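Local coordinates for sulfur oxidation protein SOXB (Thermus thermophilus, PDB 2WDD), which hydrolyses the sulfur-sulfur bond of cysteine S-thiosulfonate groups in the Sox sulfur oxidation pathway, probably with the help of two bound manganese ions, at residues Ala54-Met59 with Ile551-Arg556; Gly60-Leu65 with Leu71-Val76; Gln357-Thr362 with His420-Thr425. All coordinates share one frame; numbering follows the deposited sequence.

Interaction 1: residues Ala54-Met59 with Ile551-Arg556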
loop_
_atom_site.group_PDB
_atom_site.type_symbol
_atom_site.label_atom_id
_atom_site.label_comp_id
_atom_site.label_asym_id
_atom_site.label_seq_id
_atom_site.Cartn_x
_atom_site.Cartn_y
_atom_site.Cartn_z
ATOM N N ALA A 54 13.167 2.708 -11.871
ATOM C CA ALA A 54 13.553 1.324 -12.070
ATOM C C ALA A 54 14.821 1.272 -12.890
ATOM O O ALA A 54 15.121 2.201 -13.627
ATOM C CB ALA A 54 12.463 0.588 -12.802
ATOM N N PRO A 55 15.573 0.167 -12.779
ATOM C CA PRO A 55 16.740 0.047 -13.651
ATOM C C PRO A 55 16.201 -0.164 -15.066
ATOM O O PRO A 55 15.045 -0.557 -15.248
ATOM C CB PRO A 55 17.418 -1.234 -13.149
ATOM C CG PRO A 55 16.311 -2.046 -12.589
ATOM C CD PRO A 55 15.301 -1.074 -12.030
ATOM N N LYS A 56 17.023 0.129 -16.060
ATOM C CA LYS A 56 16.593 0.048 -17.448
ATOM C C LYS A 56 15.724 -1.144 -17.877
ATOM O O LYS A 56 14.657 -0.955 -18.456
ATOM C CB LYS A 56 17.765 0.314 -18.398
ATOM C CG LYS A 56 18.257 1.751 -18.307
ATOM C CD LYS A 56 19.529 2.004 -19.113
ATOM C CE LYS A 56 20.307 0.729 -19.356
ATOM N NZ LYS A 56 21.461 1.007 -20.256
ATOM N N PRO A 57 16.143 -2.379 -17.555
ATOM C CA PRO A 57 15.361 -3.555 -17.977
ATOM C C PRO A 57 13.893 -3.572 -17.545
ATOM O O PRO A 57 13.065 -4.251 -18.161
ATOM C CB PRO A 57 16.087 -4.728 -17.297
ATOM C CG PRO A 57 17.416 -4.189 -16.878
ATOM C CD PRO A 57 17.197 -2.742 -16.593
ATOM N N LEU A 58 13.586 -2.904 -16.439
ATOM C CA LEU A 58 12.231 -2.929 -15.896
ATOM C C LEU A 58 11.369 -1.729 -16.255
ATOM O O LEU A 58 10.185 -1.695 -15.925
ATOM C CB LEU A 58 12.269 -3.086 -14.373
ATOM C CG LEU A 58 12.957 -4.351 -13.858
ATOM C CD1 LEU A 58 12.362 -5.598 -14.503
ATOM C CD2 LEU A 58 14.440 -4.259 -14.147
ATOM N N MET A 59 11.958 -0.721 -16.888
ATOM C CA MET A 59 11.193 0.470 -17.220
ATOM C C MET A 59 10.077 0.228 -18.220
ATOM O O MET A 59 10.185 -0.631 -19.099
ATOM C CB MET A 59 12.107 1.578 -17.736
ATOM C CG MET A 59 13.084 2.080 -16.693
ATOM S SD MET A 59 14.234 3.254 -17.403
ATOM C CE MET A 59 13.142 4.670 -17.647
ATOM N N ILE A 551 20.810 9.788 -11.799
ATOM C CA ILE A 551 21.522 9.637 -13.056
ATOM C C ILE A 551 20.644 8.874 -14.034
ATOM O O ILE A 551 20.075 7.836 -13.686
ATOM C CB ILE A 551 22.858 8.875 -12.857
ATOM C CG1 ILE A 551 23.744 9.583 -11.835
ATOM C CG2 ILE A 551 23.582 8.712 -14.205
ATOM C CD1 ILE A 551 24.000 11.047 -12.156
ATOM N N GLY A 552 20.574 9.364 -15.269
ATOM C CA GLY A 552 19.863 8.693 -16.339
ATOM C C GLY A 552 18.349 8.796 -16.338
ATOM O O GLY A 552 17.684 8.125 -17.125
ATOM N N ARG A 553 17.799 9.621 -15.452
ATOM C CA ARG A 553 16.341 9.790 -15.388
ATOM C C ARG A 553 15.994 11.238 -15.118
ATOM O O ARG A 553 16.765 11.960 -14.495
ATOM C CB ARG A 553 15.742 8.966 -14.233
ATOM C CG ARG A 553 16.150 7.512 -14.171
ATOM C CD ARG A 553 15.423 6.684 -15.208
ATOM N NE ARG A 553 15.715 5.277 -14.983
ATOM C CZ ARG A 553 16.869 4.702 -15.305
ATOM N NH1 ARG A 553 17.816 5.410 -15.907
ATOM N NH2 ARG A 553 17.072 3.423 -15.027
ATOM N N ASN A 554 14.783 11.626 -15.500
ATOM C CA ASN A 554 14.271 12.938 -15.154
ATOM C C ASN A 554 13.477 12.733 -13.866
ATOM O O ASN A 554 12.545 11.934 -13.831
ATOM C CB ASN A 554 13.331 13.431 -16.243
ATOM C CG ASN A 554 14.083 13.982 -17.426
ATOM O OD1 ASN A 554 15.171 14.539 -17.263
ATOM N ND2 ASN A 554 13.563 13.750 -18.624
ATOM N N TYR A 555 13.852 13.440 -12.814
ATOM C CA TYR A 555 13.153 13.319 -11.545
ATOM C C TYR A 555 11.960 14.269 -11.578
ATOM O O TYR A 555 12.123 15.465 -11.819
ATOM C CB TYR A 555 14.081 13.634 -10.371
ATOM C CG TYR A 555 13.392 13.387 -9.067
ATOM C CD1 TYR A 555 13.212 12.087 -8.603
ATOM C CD2 TYR A 555 12.709 14.410 -8.425
ATOM C CE1 TYR A 555 12.474 11.836 -7.445
ATOM C CE2 TYR A 555 11.968 14.172 -7.270
ATOM C CZ TYR A 555 11.846 12.871 -6.798
ATOM O OH TYR A 555 11.075 12.610 -5.683
ATOM N N ARG A 556 10.759 13.730 -11.399
ATOM C CA ARG A 556 9.551 14.546 -11.534
ATOM C C ARG A 556 8.943 15.002 -10.222
ATOM O O ARG A 556 9.002 14.296 -9.223
ATOM C CB ARG A 556 8.481 13.804 -12.346
ATOM C CG ARG A 556 8.951 13.358 -13.727
ATOM C CD ARG A 556 9.194 14.574 -14.616
ATOM N NE ARG A 556 7.992 15.394 -14.716
ATOM C CZ ARG A 556 6.987 15.142 -15.550
ATOM N NH1 ARG A 556 7.055 14.112 -16.387
ATOM N NH2 ARG A 556 5.913 15.923 -15.555
HETATM O O HOH W 1 13.183 4.805 -13.962
#

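Interaction 2: residues Gly60-Leu65 with Leu71-Val76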
loop_
_atom_site.group_PDB
_atom_site.type_symbol
_atom_site.label_atom_id
_atom_site.label_comp_id
_atom_site.label_asym_id
_atom_site.label_seq_id
_atom_site.Cartn_x
_atom_site.Cartn_y
_atom_site.Cartn_z
ATOM N N GLY A 60 9.001 0.995 -18.078
ATOM C CA GLY A 60 7.894 0.941 -19.014
ATOM C C GLY A 60 6.866 -0.140 -18.785
ATOM O O GLY A 60 5.968 -0.324 -19.608
ATOM N N ARG A 61 6.979 -0.875 -17.691
ATOM C CA ARG A 61 6.013 -1.926 -17.413
ATOM C C ARG A 61 5.133 -1.572 -16.218
ATOM O O ARG A 61 5.506 -0.735 -15.387
ATOM C CB ARG A 61 6.688 -3.292 -17.242
ATOM C CG ARG A 61 7.372 -3.520 -15.904
ATOM C CD ARG A 61 8.366 -4.701 -15.964
ATOM N NE ARG A 61 8.054 -5.744 -14.987
ATOM C CZ ARG A 61 8.306 -7.041 -15.159
ATOM N NH1 ARG A 61 7.995 -7.918 -14.209
ATOM N NH2 ARG A 61 8.882 -7.463 -16.277
ATOM N N PRO A 62 3.943 -2.184 -16.137
ATOM C CA PRO A 62 3.029 -1.931 -15.023
ATOM C C PRO A 62 3.792 -2.121 -13.724
ATOM O O PRO A 62 4.569 -3.076 -13.571
ATOM C CB PRO A 62 1.969 -3.021 -15.202
ATOM C CG PRO A 62 1.884 -3.154 -16.709
ATOM C CD PRO A 62 3.319 -3.043 -17.169
ATOM N N GLY A 63 3.608 -1.172 -12.815
ATOM C CA GLY A 63 4.317 -1.166 -11.546
ATOM C C GLY A 63 5.405 -0.098 -11.562
ATOM O O GLY A 63 5.946 0.268 -10.517
ATOM N N TYR A 64 5.751 0.379 -12.762
ATOM C CA TYR A 64 6.783 1.398 -12.925
ATOM C C TYR A 64 6.327 2.562 -13.809
ATOM O O TYR A 64 7.156 3.333 -14.297
ATOM C CB TYR A 64 8.056 0.776 -13.505
ATOM C CG TYR A 64 8.696 -0.248 -12.580
ATOM C CD1 TYR A 64 9.435 0.157 -11.476
ATOM C CD2 TYR A 64 8.496 -1.608 -12.772
ATOM C CE1 TYR A 64 10.010 -0.772 -10.622
ATOM C CE2 TYR A 64 9.082 -2.543 -11.935
ATOM C CZ TYR A 64 9.824 -2.113 -10.857
ATOM O OH TYR A 64 10.391 -3.046 -10.016
ATOM N N LEU A 65 5.013 2.699 -13.977
ATOM C CA LEU A 65 4.452 3.767 -14.796
ATOM C C LEU A 65 3.895 4.868 -13.902
ATOM O O LEU A 65 3.182 4.591 -12.936
ATOM C CB LEU A 65 3.336 3.223 -15.701
ATOM C CG LEU A 65 3.743 2.075 -16.619
ATOM C CD1 LEU A 65 2.490 1.411 -17.177
ATOM C CD2 LEU A 65 4.623 2.588 -17.745
ATOM N N LEU A 71 -0.831 7.457 -18.229
ATOM C CA LEU A 71 -2.045 7.820 -18.955
ATOM C C LEU A 71 -1.964 7.302 -20.392
ATOM O O LEU A 71 -2.903 6.689 -20.887
ATOM C CB LEU A 71 -2.289 9.333 -18.914
ATOM C CG LEU A 71 -2.430 9.950 -17.514
ATOM C CD1 LEU A 71 -2.629 11.441 -17.627
ATOM C CD2 LEU A 71 -3.571 9.307 -16.728
ATOM N N ARG A 72 -0.817 7.493 -21.036
ATOM C CA ARG A 72 -0.646 7.034 -22.410
ATOM C C ARG A 72 -0.700 5.515 -22.510
ATOM O O ARG A 72 -1.314 4.957 -23.428
ATOM C CB ARG A 72 0.680 7.544 -22.971
ATOM C CG ARG A 72 0.705 9.047 -23.175
ATOM C CD ARG A 72 1.930 9.455 -23.981
ATOM N NE ARG A 72 3.186 9.265 -23.255
ATOM C CZ ARG A 72 3.799 10.219 -22.553
ATOM N NH1 ARG A 72 3.251 11.422 -22.456
ATOM N NH2 ARG A 72 4.968 9.973 -21.961
ATOM N N TYR A 73 -0.035 4.841 -21.574
ATOM C CA TYR A 73 0.021 3.382 -21.594
ATOM C C TYR A 73 -1.361 2.747 -21.624
ATOM O O TYR A 73 -1.603 1.789 -22.354
ATOM C CB TYR A 73 0.807 2.877 -20.381
ATOM C CG TYR A 73 1.042 1.385 -20.364
ATOM C CD1 TYR A 73 2.249 0.843 -20.819
ATOM C CD2 TYR A 73 0.092 0.516 -19.846
ATOM C CE1 TYR A 73 2.478 -0.523 -20.778
ATOM C CE2 TYR A 73 0.319 -0.844 -19.804
ATOM C CZ TYR A 73 1.497 -1.359 -20.286
ATOM O OH TYR A 73 1.726 -2.724 -20.221
ATOM N N TYR A 74 -2.268 3.294 -20.821
ATOM C CA TYR A 74 -3.618 2.766 -20.711
ATOM C C TYR A 74 -4.645 3.487 -21.582
ATOM O O TYR A 74 -5.823 3.155 -21.546
ATOM C CB TYR A 74 -4.052 2.774 -19.241
ATOM C CG TYR A 74 -3.287 1.762 -18.425
ATOM C CD1 TYR A 74 -3.503 0.396 -18.611
ATOM C CD2 TYR A 74 -2.318 2.153 -17.513
ATOM C CE1 TYR A 74 -2.803 -0.542 -17.889
ATOM C CE2 TYR A 74 -1.589 1.214 -16.795
ATOM C CZ TYR A 74 -1.839 -0.136 -16.991
ATOM O OH TYR A 74 -1.132 -1.072 -16.271
ATOM N N GLY A 75 -4.209 4.484 -22.346
ATOM C CA GLY A 75 -5.141 5.203 -23.198
ATOM C C GLY A 75 -6.183 5.984 -22.424
ATOM O O GLY A 75 -7.330 6.125 -22.860
ATOM N N VAL A 76 -5.785 6.494 -21.266
ATOM C CA VAL A 76 -6.674 7.279 -20.415
ATOM C C VAL A 76 -6.536 8.751 -20.737
ATOM O O VAL A 76 -5.424 9.295 -20.769
ATOM C CB VAL A 76 -6.395 6.977 -18.937
ATOM C CG1 VAL A 76 -7.261 7.855 -18.017
ATOM C CG2 VAL A 76 -6.661 5.510 -18.677
#

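Interaction 3: residues Gln357-Thr362 with His420-Thr425. With TBU (tertiary-butyl alcohol), chain D.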
loop_
_atom_site.group_PDB
_atom_site.type_symbol
_atom_site.label_atom_id
_atom_site.label_comp_id
_atom_site.label_asym_id
_atom_site.label_seq_id
_atom_site.Cartn_x
_atom_site.Cartn_y
_atom_site.Cartn_z
ATOM N N GLN A 357 -14.133 12.020 18.129
ATOM C CA GLN A 357 -14.176 13.003 17.048
ATOM C C GLN A 357 -13.362 14.267 17.295
ATOM O O GLN A 357 -12.760 14.810 16.370
ATOM C CB GLN A 357 -15.613 13.341 16.649
ATOM C CG GLN A 357 -16.502 13.786 17.794
ATOM C CD GLN A 357 -17.949 13.945 17.365
ATOM O OE1 GLN A 357 -18.245 14.613 16.375
ATOM N NE2 GLN A 357 -18.855 13.307 18.096
ATOM N N ASP A 358 -13.343 14.745 18.534
ATOM C CA ASP A 358 -12.583 15.941 18.884
ATOM C C ASP A 358 -11.098 15.696 18.650
ATOM O O ASP A 358 -10.393 16.521 18.064
ATOM C CB ASP A 358 -12.805 16.287 20.359
ATOM C CG ASP A 358 -12.265 15.218 21.295
ATOM O OD1 ASP A 358 -12.426 14.015 20.991
ATOM O OD2 ASP A 358 -11.659 15.583 22.326
ATOM N N HIS A 359 -10.631 14.550 19.135
ATOM C CA HIS A 359 -9.234 14.170 19.005
ATOM C C HIS A 359 -8.869 13.977 17.541
ATOM O O HIS A 359 -7.895 14.542 17.052
ATOM C CB HIS A 359 -8.965 12.869 19.764
ATOM C CG HIS A 359 -7.619 12.276 19.492
ATOM N ND1 HIS A 359 -6.447 12.878 19.898
ATOM C CD2 HIS A 359 -7.257 11.132 18.863
ATOM C CE1 HIS A 359 -5.421 12.132 19.526
ATOM N NE2 HIS A 359 -5.885 11.068 18.895
ATOM N N LEU A 360 -9.658 13.165 16.851
ATOM C CA LEU A 360 -9.384 12.833 15.459
ATOM C C LEU A 360 -9.456 13.955 14.433
ATOM O O LEU A 360 -8.667 13.967 13.488
ATOM C CB LEU A 360 -10.290 11.690 15.002
ATOM C CG LEU A 360 -10.015 10.297 15.573
ATOM C CD1 LEU A 360 -11.068 9.316 15.097
ATOM C CD2 LEU A 360 -8.621 9.812 15.190
ATOM N N PHE A 361 -10.434 14.851 14.569
ATOM C CA PHE A 361 -10.685 15.856 13.540
ATOM C C PHE A 361 -10.420 17.340 13.768
ATOM O O PHE A 361 -10.539 18.135 12.833
ATOM C CB PHE A 361 -12.061 15.629 12.915
ATOM C CG PHE A 361 -12.334 14.186 12.590
ATOM C CD1 PHE A 361 -11.681 13.566 11.533
ATOM C CD2 PHE A 361 -13.176 13.430 13.390
ATOM C CE1 PHE A 361 -11.903 12.228 11.252
ATOM C CE2 PHE A 361 -13.397 12.091 13.114
ATOM C CZ PHE A 361 -12.757 11.491 12.047
ATOM N N THR A 362 -10.031 17.727 14.974
ATOM C CA THR A 362 -9.715 19.132 15.203
ATOM C C THR A 362 -8.427 19.455 14.452
ATOM O O THR A 362 -7.489 18.658 14.438
ATOM C CB THR A 362 -9.595 19.461 16.700
ATOM O OG1 THR A 362 -10.791 19.052 17.372
ATOM C CG2 THR A 362 -9.394 20.963 16.899
ATOM N N HIS A 420 -5.162 12.207 10.126
ATOM C CA HIS A 420 -4.120 12.192 9.099
ATOM C C HIS A 420 -2.814 11.663 9.687
ATOM O O HIS A 420 -2.103 10.891 9.048
ATOM C CB HIS A 420 -3.862 13.590 8.530
ATOM C CG HIS A 420 -5.021 14.177 7.784
ATOM N ND1 HIS A 420 -5.464 15.461 8.017
ATOM C CD2 HIS A 420 -5.773 13.698 6.764
ATOM C CE1 HIS A 420 -6.452 15.743 7.188
ATOM N NE2 HIS A 420 -6.669 14.685 6.424
ATOM N N LEU A 421 -2.459 12.118 10.889
ATOM C CA LEU A 421 -1.212 11.652 11.486
ATOM C C LEU A 421 -1.233 10.126 11.597
ATOM O O LEU A 421 -0.220 9.471 11.354
ATOM C CB LEU A 421 -0.983 12.274 12.864
ATOM C CG LEU A 421 -0.780 13.788 12.923
ATOM C CD1 LEU A 421 -0.336 14.191 14.342
ATOM C CD2 LEU A 421 0.223 14.236 11.876
ATOM N N TYR A 422 -2.374 9.557 11.977
ATOM C CA TYR A 422 -2.482 8.103 12.086
ATOM C C TYR A 422 -2.457 7.447 10.702
ATOM O O TYR A 422 -1.889 6.369 10.536
ATOM C CB TYR A 422 -3.745 7.693 12.836
ATOM C CG TYR A 422 -3.797 8.123 14.294
ATOM C CD1 TYR A 422 -2.703 7.962 15.132
ATOM C CD2 TYR A 422 -4.963 8.670 14.826
ATOM C CE1 TYR A 422 -2.756 8.370 16.465
ATOM C CE2 TYR A 422 -5.027 9.071 16.158
ATOM C CZ TYR A 422 -3.925 8.912 16.964
ATOM O OH TYR A 422 -3.993 9.305 18.282
ATOM N N ALA A 423 -3.018 8.115 9.698
ATOM C CA ALA A 423 -2.955 7.588 8.328
ATOM C C ALA A 423 -1.509 7.531 7.814
ATOM O O ALA A 423 -1.159 6.668 7.015
ATOM C CB ALA A 423 -3.794 8.436 7.387
ATOM N N TYR A 424 -0.684 8.478 8.254
ATOM C CA TYR A 424 0.703 8.543 7.824
ATOM C C TYR A 424 1.664 7.756 8.705
ATOM O O TYR A 424 2.721 7.317 8.238
ATOM C CB TYR A 424 1.178 9.995 7.879
ATOM C CG TYR A 424 0.752 10.882 6.736
ATOM C CD1 TYR A 424 1.144 10.606 5.425
ATOM C CD2 TYR A 424 0.125 12.105 6.995
ATOM C CE1 TYR A 424 0.850 11.500 4.385
ATOM C CE2 TYR A 424 -0.170 13.008 5.972
ATOM C CZ TYR A 424 0.179 12.695 4.666
ATOM O OH TYR A 424 -0.108 13.599 3.659
ATOM N N THR A 425 1.379 7.703 10.009
ATOM C CA THR A 425 2.339 7.140 10.953
ATOM C C THR A 425 1.748 6.155 11.949
ATOM O O THR A 425 2.365 5.877 12.993
ATOM C CB THR A 425 3.077 8.266 11.733
ATOM O OG1 THR A 425 2.148 8.964 12.577
ATOM C CG2 THR A 425 3.761 9.259 10.791
HETATM O O TBU D . -3.289 5.822 19.341
HETATM C C TBU D . -3.682 5.196 20.562
HETATM C C1 TBU D . -4.107 6.237 21.578
HETATM C C2 TBU D . -4.854 4.259 20.275
HETATM C C3 TBU D . -2.497 4.418 21.138
#

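Interaction 1: residues Ala54-Met59 with Ile551-Arg556
Arg553 reaches across to Ala54 and makes its main bond there: NH2 donates to the backbone O of Ala54 at 2.7 Å. The N-H points almost straight at the acceptor (170°), and the oxygen lies within 4° of the guanidinium plane. NE adds only a weak, bent bond to the same carbonyl, and it also donates to a water 2.8 Å away that in turn accepts from Ala54 N, so the arginine holds Ala54 O directly and Ala54 N through the water. Met59 lays SD over one guanidinium face, off centre toward the rim and 3.5 Å from Arg553 NE. Lys56 adds a looser touch, its CG 3.9 Å from Arg553 NH2.

The group is fixed from behind as well. A bend at chi2 (-76°) folds the arginine chain back, and NH1 donates to Gly552 O at 3.0 Å, approaching from above the carbonyl plane. Asp479 forms a salt bridge with NH2 and accepts a hydrogen bond from Lys56 N, linking both segments to a third. A leucine in place of Arg553 would probably leave Ala54 O without its charged donor and Asp479 without its salt-bridge mate.

The contact joins the long loop between strand 29-34 and helix 67-74, on both flanks of its 3-10 turn 56-58, to the C-terminal loop that follows strand 548-550.

Interaction 2: residues Gly60-Leu65 with Leu71-Val76
Leu65 and Tyr73 make the central contact, a CH-pi interaction. The methyl CD1 of Leu65 stands 3.6 Å from the centroid of the Tyr73 ring and only 18° off the ring normal, which places it over the face, shifted somewhat toward CG. The tyrosine presents this face because its CG is anti to the backbone N (chi1 -175°), sending the ring out from the helix to the loop, where the leucine side chain meets it at about a right angle.

Apolar packing widens the contact. The Pro62 ring lies at the phenol end of Tyr73, with CD 4.0 Å from CZ, and its CG also approaches the hydroxyl of the next tyrosine, 3.7 Å from Tyr74 OH. Leu65 CD1 serves both aromatics, since it also lies 4.1 Å from Tyr74 CE2. Within the helix the two tyrosines brace one another: CD2 of Tyr73 sits over the centre of the Tyr74 ring, 3.4 Å above its plane. Pro62 and Tyr74 form the more buried side; Met266 and Trp295 pack on the proline, while Thr291 and Pro292 adjoin Tyr74.

Polar contributions are slight, and no hydrogen bond crosses between the segments. The carbonyl O of Gly60 comes within 3.7 Å of Tyr73 CE1, an oblique approach, and Pro62 O is bonded by Gln267 NE2.

Backbone bonds internal to each segment define their shapes. Tyr64 N bonds to Arg61 O, closing a type II beta turn with Pro62 and Gly63 at its central positions. Helix 67-74 ends in a Schellman motif: Gly75 has positive phi, Val76 N reaches back to Leu71 O and Gly75 N to Arg72 O. The contact thus folds a beta turn, with the leucine just after it, against the C-terminal turn of the next helix.

Interaction 3: residues Gln357-Thr362 with His420-Thr425
His359 NE2 and Tyr422 OH lie 2.7 Å apart in a hydrogen bond in which either could be the donor. The bond is moderately straight (159°), and the hydroxyl sits at the imidazole edge, in the ring plane. A chi1 of 170° swings the imidazole away from the backbone N of His359 and lets it reach the phenol end of the tyrosine. The rings do not stack: they meet rim to rim, their planes 46° apart.

Beside this bond lies the apolar, more buried part. Leu360 places its CD2 methyl at the edge of the Tyr422 ring and in its plane, 3.8 Å from both CD2 and CE2 of the tyrosine, so one rim takes the leucine while the hydroxyl holds the histidine. Leu142 packs on Leu360, and Trp418 meets the rings of both His359 and Tyr422. The contact sets the short helix 357-361 against helix 418-425, which belongs to the 5'-nucleotidase-type C-terminal domain. Each segment has a threonine hydroxyl bonded back to a carbonyl four residues earlier: Thr362 OG1 to Asp358 O and Thr425 OG1 to Leu421 O, both at 2.7 Å.

The tertiary-butyl alcohol, by contrast, sits loosely: its oxygen stays 3.7 Å from Tyr422 OH and approaches the ring obliquely, while Leu141 and the edge-to-face Tyr527 ring, which complete its site, pack on the tyrosine. On the helix 357-361 side, His359 is only partly buried, and Gln357 and Asp358, just before it in the same helix, are exposed.

From the N terminus, the chain leaves strand 29-34 and enters the long loop that supplies 54-59 and then, directly after it, 60-65. Interaction 2 closes first, a short local loop around the start of helix 67-74. Interaction 3 opens much later and joins helices 357-361 and 418-425 across 57 intervening residues. Interaction 1 closes last, when the loop after strand 548-550 returns to 54-59, so both other contacts nest inside it, in series and without crossing. Interactions 1 and 2 touch where Ala54 CB packs 3.3 Å from Tyr64 CD1. Interactions 2 and 3 lie on opposite sides of the chain's centre, their centres about 34 Å apart.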